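Side-chain contacts in putative citrate lyase, alfa subunit (Streptococcus mutans, PDB 2HJ0), which is a putative citrate lyase alpha subunit of the CitF family, an alpha/beta protein, probably Rossmann-like, that forms a two-chain assembly: residues 312-317 with 339-344; 347-352 with 361-366; 276-281 with 285-290. All blocks are in the same frame, centred on the assembly; numbering follows the deposited sequence.

Contact 1: 312-317 with 339-344; sequences AMVELL and LDRNAE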
loop_
_atom_site.group_PDB
_atom_site.type_symbol
_atom_site.label_atom_id
_atom_site.label_comp_id
_atom_site.label_asym_id
_atom_site.label_seq_id
_atom_site.Cartn_x
_atom_site.Cartn_y
_atom_site.Cartn_z
ATOM N N ALA A 312 -26.118 6.895 -7.055
ATOM C CA ALA A 312 -27.153 6.113 -6.382
ATOM C C ALA A 312 -26.552 5.411 -5.186
ATOM O O ALA A 312 -27.192 5.244 -4.144
ATOM C CB ALA A 312 -27.736 5.101 -7.314
HETATM N N MSE A 313 -25.297 5.016 -5.340
HETATM C CA MSE A 313 -24.583 4.331 -4.280
HETATM C C MSE A 313 -24.254 5.282 -3.134
HETATM O O MSE A 313 -24.367 4.918 -1.967
HETATM C CB MSE A 313 -23.306 3.715 -4.842
HETATM C CG MSE A 313 -23.093 2.318 -4.339
HETATM SE SE MSE A 313 -24.720 1.270 -4.579
HETATM C CE MSE A 313 -23.939 -0.128 -5.709
ATOM N N VAL A 314 -23.853 6.502 -3.479
ATOM C CA VAL A 314 -23.528 7.497 -2.480
ATOM C C VAL A 314 -24.814 7.811 -1.741
ATOM O O VAL A 314 -24.839 7.964 -0.517
ATOM C CB VAL A 314 -23.003 8.789 -3.124
ATOM C CG1 VAL A 314 -22.543 9.771 -2.045
ATOM C CG2 VAL A 314 -21.876 8.470 -4.077
ATOM N N GLU A 315 -25.889 7.891 -2.506
ATOM C CA GLU A 315 -27.205 8.173 -1.956
ATOM C C GLU A 315 -27.486 7.183 -0.829
ATOM O O GLU A 315 -27.818 7.589 0.273
ATOM C CB GLU A 315 -28.264 8.034 -3.054
ATOM C CG GLU A 315 -29.306 9.140 -3.110
ATOM C CD GLU A 315 -28.975 10.243 -4.112
ATOM O OE1 GLU A 315 -28.117 11.111 -3.823
ATOM O OE2 GLU A 315 -29.581 10.237 -5.203
ATOM N N LEU A 316 -27.335 5.890 -1.099
ATOM C CA LEU A 316 -27.591 4.875 -0.084
ATOM C C LEU A 316 -26.676 4.953 1.128
ATOM O O LEU A 316 -27.090 4.663 2.254
ATOM C CB LEU A 316 -27.487 3.476 -0.685
ATOM C CG LEU A 316 -28.601 3.025 -1.636
ATOM C CD1 LEU A 316 -28.202 1.687 -2.250
ATOM C CD2 LEU A 316 -29.931 2.894 -0.894
ATOM N N LEU A 317 -25.421 5.325 0.901
ATOM C CA LEU A 317 -24.458 5.431 1.994
ATOM C C LEU A 317 -24.845 6.575 2.937
ATOM O O LEU A 317 -24.574 6.519 4.134
ATOM C CB LEU A 317 -23.046 5.676 1.443
ATOM C CG LEU A 317 -21.973 5.809 2.533
ATOM C CD1 LEU A 317 -21.569 4.421 3.008
ATOM C CD2 LEU A 317 -20.766 6.575 2.022
ATOM N N LEU A 339 -15.915 9.947 -2.342
ATOM C CA LEU A 339 -14.737 9.210 -1.916
ATOM C C LEU A 339 -13.907 10.044 -0.961
ATOM O O LEU A 339 -13.152 9.517 -0.147
ATOM C CB LEU A 339 -13.891 8.835 -3.124
ATOM C CG LEU A 339 -12.587 8.100 -2.818
ATOM C CD1 LEU A 339 -12.882 6.790 -2.100
ATOM C CD2 LEU A 339 -11.842 7.845 -4.125
ATOM N N ASP A 340 -14.059 11.355 -1.064
ATOM C CA ASP A 340 -13.327 12.265 -0.210
ATOM C C ASP A 340 -14.175 12.769 0.956
ATOM O O ASP A 340 -13.702 12.836 2.091
ATOM C CB ASP A 340 -12.832 13.447 -1.041
ATOM C CG ASP A 340 -12.252 14.554 -0.185
ATOM O OD1 ASP A 340 -11.286 14.287 0.563
ATOM O OD2 ASP A 340 -12.765 15.691 -0.259
ATOM N N ARG A 341 -15.424 13.115 0.661
ATOM C CA ARG A 341 -16.374 13.641 1.643
ATOM C C ARG A 341 -16.706 12.662 2.770
ATOM O O ARG A 341 -16.579 13.002 3.946
ATOM C CB ARG A 341 -17.668 14.051 0.931
ATOM C CG ARG A 341 -18.697 14.773 1.801
ATOM C CD ARG A 341 -20.090 14.710 1.156
ATOM N NE ARG A 341 -20.041 14.913 -0.296
ATOM C CZ ARG A 341 -20.729 14.183 -1.167
ATOM N NH1 ARG A 341 -21.514 13.208 -0.717
ATOM N NH2 ARG A 341 -20.635 14.423 -2.474
ATOM N N ASN A 342 -17.126 11.452 2.413
ATOM C CA ASN A 342 -17.474 10.461 3.419
ATOM C C ASN A 342 -16.310 9.514 3.702
ATOM O O ASN A 342 -16.484 8.292 3.688
ATOM C CB ASN A 342 -18.694 9.645 2.971
ATOM C CG ASN A 342 -19.891 10.510 2.602
ATOM O OD1 ASN A 342 -20.267 10.583 1.441
ATOM N ND2 ASN A 342 -20.496 11.161 3.592
ATOM N N ALA A 343 -15.130 10.070 3.968
ATOM C CA ALA A 343 -13.933 9.267 4.235
ATOM C C ALA A 343 -14.217 8.081 5.140
ATOM O O ALA A 343 -15.161 8.105 5.922
ATOM C CB ALA A 343 -12.854 10.134 4.850
ATOM N N GLU A 344 -13.383 7.051 5.024
ATOM C CA GLU A 344 -13.497 5.812 5.803
ATOM C C GLU A 344 -14.721 4.990 5.392
ATOM O O GLU A 344 -14.596 3.798 5.136
ATOM C CB GLU A 344 -13.532 6.113 7.311
ATOM C CG GLU A 344 -14.897 5.977 7.957
ATOM C CD GLU A 344 -15.156 7.058 8.984
ATOM O OE1 GLU A 344 -16.222 7.009 9.644
ATOM O OE2 GLU A 344 -14.294 7.958 9.123
#
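Leu317 and Asn342 pass alongside each other, running in opposite directions, where helix 311-318 lies next to the C-terminal end of helix 333-341. Leu317 CD2 comes to 3.8 Å from Asn342 CB, so the meeting is between a branched apolar side chain and the beta carbon of an amide residue. The backbones stand well apart, with the CA atoms of Leu317 and Asn342 8.7 Å from each other, and side chains alone span the gap. Leucine suits this place because its CG, trans to the backbone N (chi1 180°), extends the branch outward from the helix, while the same side chain also packs on Val322 and Ile325 of strand 322-327. Asn342, the first residue to depart from helical backbone angles, brings its CB to the apolar branch as the chain leaves the helix.

One turn earlier, Val314 adds a second point of contact. Its CG1 lies 3.8 Å from Arg341 NH1, and the two side chains cross at about a right angle. The arginine chain is bent at chi3 where it brings NH1 near the valine. The polar end of Arg341 has its main partner in Glu318: NH1 forms a salt bridge with this residue, just beyond 312-317. The compact valine packs beside the charged group and also touches Ser335 and Ser338. Between the two segments themselves the contact is packing alone, and it becomes more exposed toward Arg341. Neighbouring helices lying against a parallel sheet, as these two do with strand 322-327 between them in sequence, are characteristic of the alternating beta-alpha units of a Rossmann-like fold.

Contact 2: 347-352 with 361-366; sequences YEIDAN and GSVINQ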
loop_
_atom_site.group_PDB
_atom_site.type_symbol
_atom_site.label_atom_id
_atom_site.label_comp_id
_atom_site.label_asym_id
_atom_site.label_seq_id
_atom_site.Cartn_x
_atom_site.Cartn_y
_atom_site.Cartn_z
ATOM N N TYR A 347 -14.264 3.866 0.921
ATOM C CA TYR A 347 -12.837 3.559 0.789
ATOM C C TYR A 347 -12.334 3.159 -0.593
ATOM O O TYR A 347 -12.988 2.426 -1.327
ATOM C CB TYR A 347 -12.453 2.457 1.779
ATOM C CG TYR A 347 -11.168 2.718 2.527
ATOM C CD1 TYR A 347 -11.106 3.707 3.506
ATOM C CD2 TYR A 347 -10.012 1.968 2.263
ATOM C CE1 TYR A 347 -9.924 3.947 4.213
ATOM C CE2 TYR A 347 -8.816 2.202 2.964
ATOM C CZ TYR A 347 -8.784 3.194 3.940
ATOM O OH TYR A 347 -7.618 3.424 4.644
ATOM N N GLU A 348 -11.138 3.630 -0.920
ATOM C CA GLU A 348 -10.510 3.340 -2.200
ATOM C C GLU A 348 -9.718 2.027 -2.143
ATOM O O GLU A 348 -9.004 1.764 -1.178
ATOM C CB GLU A 348 -9.592 4.504 -2.568
ATOM C CG GLU A 348 -8.762 4.324 -3.825
ATOM C CD GLU A 348 -7.789 5.479 -4.037
ATOM O OE1 GLU A 348 -7.776 6.055 -5.153
ATOM O OE2 GLU A 348 -7.039 5.813 -3.087
ATOM N N ILE A 349 -9.850 1.204 -3.179
ATOM C CA ILE A 349 -9.142 -0.073 -3.221
ATOM C C ILE A 349 -8.531 -0.321 -4.601
ATOM O O ILE A 349 -9.119 0.040 -5.627
ATOM C CB ILE A 349 -10.084 -1.257 -2.900
ATOM C CG1 ILE A 349 -11.171 -1.342 -3.979
ATOM C CG2 ILE A 349 -10.683 -1.085 -1.507
ATOM C CD1 ILE A 349 -12.028 -2.600 -3.930
ATOM N N ASP A 350 -7.354 -0.940 -4.617
ATOM C CA ASP A 350 -6.668 -1.271 -5.863
ATOM C C ASP A 350 -7.366 -2.454 -6.516
ATOM O O ASP A 350 -8.007 -3.261 -5.846
ATOM C CB ASP A 350 -5.206 -1.634 -5.585
ATOM C CG ASP A 350 -5.060 -2.913 -4.761
ATOM O OD1 ASP A 350 -5.217 -4.019 -5.313
ATOM O OD2 ASP A 350 -4.791 -2.820 -3.552
ATOM N N ALA A 351 -7.233 -2.559 -7.828
ATOM C CA ALA A 351 -7.859 -3.647 -8.580
ATOM C C ALA A 351 -7.490 -5.041 -8.081
ATOM O O ALA A 351 -8.274 -5.978 -8.248
ATOM C CB ALA A 351 -7.512 -3.528 -10.065
ATOM N N ASN A 352 -6.310 -5.198 -7.490
ATOM C CA ASN A 352 -5.920 -6.508 -7.008
ATOM C C ASN A 352 -6.773 -6.904 -5.820
ATOM O O ASN A 352 -7.343 -7.994 -5.787
ATOM C CB ASN A 352 -4.448 -6.553 -6.607
ATOM C CG ASN A 352 -3.973 -7.977 -6.309
ATOM O OD1 ASN A 352 -3.925 -8.837 -7.202
ATOM N ND2 ASN A 352 -3.634 -8.234 -5.048
ATOM N N GLY A 361 -6.876 -12.725 -0.871
ATOM C CA GLY A 361 -8.284 -12.427 -0.650
ATOM C C GLY A 361 -8.779 -11.153 -1.307
ATOM O O GLY A 361 -8.209 -10.086 -1.109
ATOM N N SER A 362 -9.859 -11.268 -2.068
ATOM C CA SER A 362 -10.428 -10.134 -2.775
ATOM C C SER A 362 -11.781 -9.747 -2.189
ATOM O O SER A 362 -12.462 -10.589 -1.619
ATOM C CB SER A 362 -10.622 -10.499 -4.233
ATOM O OG SER A 362 -11.696 -11.421 -4.339
ATOM N N VAL A 363 -12.188 -8.490 -2.354
ATOM C CA VAL A 363 -13.467 -8.064 -1.796
ATOM C C VAL A 363 -14.657 -8.760 -2.463
ATOM O O VAL A 363 -15.624 -9.126 -1.789
ATOM C CB VAL A 363 -13.656 -6.524 -1.870
ATOM C CG1 VAL A 363 -12.547 -5.825 -1.099
ATOM C CG2 VAL A 363 -13.649 -6.063 -3.314
ATOM N N ILE A 364 -14.591 -8.968 -3.770
ATOM C CA ILE A 364 -15.700 -9.622 -4.455
ATOM C C ILE A 364 -15.943 -11.025 -3.888
ATOM O O ILE A 364 -16.967 -11.670 -4.153
ATOM C CB ILE A 364 -15.433 -9.752 -5.952
ATOM C CG1 ILE A 364 -14.192 -10.630 -6.161
ATOM C CG2 ILE A 364 -15.299 -8.376 -6.568
ATOM C CD1 ILE A 364 -13.991 -11.107 -7.588
ATOM N N ASN A 365 -14.977 -11.504 -3.117
ATOM C CA ASN A 365 -15.083 -12.812 -2.496
ATOM C C ASN A 365 -16.042 -12.725 -1.305
ATOM O O ASN A 365 -16.485 -13.741 -0.760
ATOM C CB ASN A 365 -13.710 -13.258 -2.031
ATOM C CG ASN A 365 -13.489 -14.730 -2.227
ATOM O OD1 ASN A 365 -12.346 -15.184 -2.297
ATOM N ND2 ASN A 365 -14.581 -15.497 -2.319
ATOM N N GLN A 366 -16.362 -11.495 -0.912
ATOM C CA GLN A 366 -17.271 -11.273 0.186
ATOM C C GLN A 366 -18.568 -10.705 -0.346
ATOM O O GLN A 366 -19.421 -10.247 0.405
ATOM C CB GLN A 366 -16.647 -10.316 1.189
ATOM C CG GLN A 366 -15.311 -10.806 1.714
ATOM C CD GLN A 366 -15.406 -12.171 2.356
ATOM O OE1 GLN A 366 -14.436 -12.930 2.367
ATOM N NE2 GLN A 366 -16.575 -12.489 2.903
#
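This is a small, buried apolar contact beside the edge of the parallel part of a sheet, between the chain leaving strand 346-348 and the loop that leads to strand 369-372. Ile349 and Val363 carry it. They reach toward each other tip to tip, with Ile349 CD1 3.9 Å from Val363 CG2, while their CA atoms remain 9.2 Å apart. A long isoleucine branch is well suited to bridging such a gap: CG1 sits between the backbone N and the carbonyl carbon (chi1 63°), and the extended chi2 of 170° carries CD1 onward to the valine. Val363 offers one of its two methyls from a short, stiff side chain at the start of the 3-10 turn 363-365.

A looser approach lies at the other end, where the backbone carbonyl oxygen of Asn352, in the first turn of helix 351-355, is 4.4 Å from CB of Ser362, a residue with a small side chain. Asp350 occupies the N-cap position of that helix, and its OD1 accepts a hydrogen bond from Met353 N, a role for which a short carboxylate is well fitted.

Leu306 and Leu326 pack on both Ile349 and Val363, so the pair belongs to a larger apolar cluster. Tyr213 of the second subunit also packs on Val363. Strand 322-327 runs alongside strand 346-348 in the sheet, and helix 351-355 follows directly, touching Val363 through Met353 and Tyr354.

Contact 3: 276-281 with 285-290; sequences FQTGTG and LAVTRF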
loop_
_atom_site.group_PDB
_atom_site.type_symbol
_atom_site.label_atom_id
_atom_site.label_comp_id
_atom_site.label_asym_id
_atom_site.label_seq_id
_atom_site.Cartn_x
_atom_site.Cartn_y
_atom_site.Cartn_z
ATOM N N PHE A 276 -23.530 -6.244 -1.919
ATOM C CA PHE A 276 -24.006 -6.287 -3.286
ATOM C C PHE A 276 -23.289 -5.304 -4.205
ATOM O O PHE A 276 -22.633 -4.353 -3.761
ATOM C CB PHE A 276 -25.500 -5.980 -3.332
ATOM C CG PHE A 276 -25.829 -4.567 -2.964
ATOM C CD1 PHE A 276 -25.877 -4.174 -1.634
ATOM C CD2 PHE A 276 -26.018 -3.611 -3.945
ATOM C CE1 PHE A 276 -26.100 -2.847 -1.295
ATOM C CE2 PHE A 276 -26.243 -2.282 -3.607
ATOM C CZ PHE A 276 -26.282 -1.899 -2.283
ATOM N N GLN A 277 -23.444 -5.542 -5.499
ATOM C CA GLN A 277 -22.875 -4.681 -6.513
ATOM C C GLN A 277 -23.905 -4.577 -7.635
ATOM O O GLN A 277 -24.430 -5.586 -8.098
ATOM C CB GLN A 277 -21.562 -5.261 -7.050
ATOM C CG GLN A 277 -20.910 -4.382 -8.100
ATOM C CD GLN A 277 -19.739 -5.042 -8.789
ATOM O OE1 GLN A 277 -18.662 -5.208 -8.217
ATOM N NE2 GLN A 277 -19.951 -5.433 -10.031
ATOM N N THR A 278 -24.222 -3.347 -8.038
ATOM C CA THR A 278 -25.178 -3.115 -9.117
ATOM C C THR A 278 -24.489 -2.450 -10.285
ATOM O O THR A 278 -23.333 -2.034 -10.195
ATOM C CB THR A 278 -26.348 -2.212 -8.688
ATOM O OG1 THR A 278 -25.832 -1.025 -8.076
ATOM C CG2 THR A 278 -27.254 -2.942 -7.714
ATOM N N GLY A 279 -25.222 -2.337 -11.384
ATOM C CA GLY A 279 -24.676 -1.742 -12.588
ATOM C C GLY A 279 -24.369 -0.264 -12.517
ATOM O O GLY A 279 -24.588 0.403 -11.504
ATOM N N THR A 280 -23.855 0.252 -13.622
ATOM C CA THR A 280 -23.519 1.657 -13.710
ATOM C C THR A 280 -24.445 2.369 -14.698
ATOM O O THR A 280 -24.153 3.474 -15.138
ATOM C CB THR A 280 -22.046 1.845 -14.153
ATOM O OG1 THR A 280 -21.835 1.181 -15.404
ATOM C CG2 THR A 280 -21.102 1.263 -13.123
ATOM N N GLY A 281 -25.558 1.732 -15.042
ATOM C CA GLY A 281 -26.500 2.329 -15.971
ATOM C C GLY A 281 -27.544 1.315 -16.402
ATOM O O GLY A 281 -27.448 0.138 -16.055
ATOM N N LEU A 285 -28.560 -0.765 -13.153
ATOM C CA LEU A 285 -28.390 0.301 -12.176
ATOM C C LEU A 285 -29.696 0.572 -11.454
ATOM O O LEU A 285 -29.727 0.651 -10.239
ATOM C CB LEU A 285 -27.910 1.583 -12.860
ATOM C CG LEU A 285 -27.981 2.912 -12.094
ATOM C CD1 LEU A 285 -27.219 2.864 -10.784
ATOM C CD2 LEU A 285 -27.413 3.980 -12.989
ATOM N N ALA A 286 -30.773 0.699 -12.220
ATOM C CA ALA A 286 -32.086 0.986 -11.667
ATOM C C ALA A 286 -32.513 0.012 -10.582
ATOM O O ALA A 286 -33.265 0.367 -9.679
ATOM C CB ALA A 286 -33.117 0.999 -12.778
ATOM N N VAL A 287 -32.043 -1.222 -10.675
ATOM C CA VAL A 287 -32.406 -2.223 -9.693
ATOM C C VAL A 287 -32.244 -1.688 -8.269
ATOM O O VAL A 287 -32.987 -2.085 -7.378
ATOM C CB VAL A 287 -31.557 -3.505 -9.886
ATOM C CG1 VAL A 287 -30.104 -3.215 -9.561
ATOM C CG2 VAL A 287 -32.087 -4.624 -9.023
ATOM N N THR A 288 -31.295 -0.777 -8.056
ATOM C CA THR A 288 -31.077 -0.232 -6.715
ATOM C C THR A 288 -32.280 0.558 -6.182
ATOM O O THR A 288 -32.503 0.613 -4.974
ATOM C CB THR A 288 -29.827 0.691 -6.638
ATOM O OG1 THR A 288 -30.076 1.898 -7.357
ATOM C CG2 THR A 288 -28.626 0.019 -7.211
ATOM N N ARG A 289 -33.049 1.172 -7.074
ATOM C CA ARG A 289 -34.222 1.936 -6.660
ATOM C C ARG A 289 -35.222 1.031 -5.964
ATOM O O ARG A 289 -35.636 1.304 -4.834
ATOM C CB ARG A 289 -34.907 2.596 -7.863
ATOM C CG ARG A 289 -36.295 3.133 -7.556
ATOM C CD ARG A 289 -37.085 3.464 -8.811
ATOM N NE ARG A 289 -36.605 4.667 -9.486
ATOM C CZ ARG A 289 -37.017 5.047 -10.691
ATOM N NH1 ARG A 289 -37.908 4.310 -11.341
ATOM N NH2 ARG A 289 -36.544 6.159 -11.246
ATOM N N PHE A 290 -35.608 -0.048 -6.637
ATOM C CA PHE A 290 -36.576 -0.989 -6.076
ATOM C C PHE A 290 -36.004 -1.692 -4.863
ATOM O O PHE A 290 -36.716 -1.978 -3.902
ATOM C CB PHE A 290 -36.995 -2.019 -7.132
ATOM C CG PHE A 290 -37.553 -1.398 -8.374
ATOM C CD1 PHE A 290 -36.704 -0.891 -9.348
ATOM C CD2 PHE A 290 -38.926 -1.249 -8.536
ATOM C CE1 PHE A 290 -37.214 -0.241 -10.465
ATOM C CE2 PHE A 290 -39.449 -0.600 -9.647
ATOM C CZ PHE A 290 -38.592 -0.093 -10.613
#
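The chain of 276-281 leaves strand 275-277, passes Gly279 and turns at Gly281 into helix 282-297, which brings the CA atoms of Gly279 and Leu285 within 4.3 Å. Having no side chain, Gly279 leaves room for the backbone of the helix beside it. Leu285 N donates to Gly281 O at 3.2 Å; the bond is bent, with an N-H...O angle of 136°, and the donor stands above the carbonyl plane, 60° out of it. Farther on the helix is kinked: Thr288 N and Arg289 N bond three residues back, to Leu285 O and Ala286 O.

Leu285 lies over the turn with its CB 3.2 Å from Gly281 N and its CD1 3.7 Å from Gly279 O, a bulky apolar side chain on bare glycine backbone. Thr278 faces the next turn of the helix. Its CG2, opposite the carbonyl carbon about the first torsion, meets Val287 CG1 at 3.4 Å and Thr288 CG2 at 3.3 Å. Beta-branched residues suit this seam, since their methyls lie close to the backbone. The hydroxyl of Thr288 is hydrogen-bonded to that of Tyr247.

Strand 275-277, helix 282-297 and strand 302-305 form a beta-alpha-beta unit. Helix 251-265 borders the helix at Val287, which also touches Val371 of strand 369-372, and helix 311-318 packs on Thr278 and Thr288.

How the contacts relate
All three contacts belong to the region around one mixed sheet, but at different depths. Contact 2 is buried and almost wholly apolar, with the second subunit close by; contact 1 runs from buried aliphatic packing to a charged, exposed margin; contact 3 is a partly buried strand-to-helix turn and has the one hydrogen bond across a pair of segments. Helix 311-318 links contacts 1 and 3: Met313 CE lies 3.8 Å from Phe276 CE2. Contacts 1 and 2 are joined by helix 333-341 and strand 346-348, which follow each other in the chain, and Leu339 CD1 packs 3.8 Å from Glu348 N. Contacts 2 and 3 do not touch, their nearest atoms being about 5 Å apart.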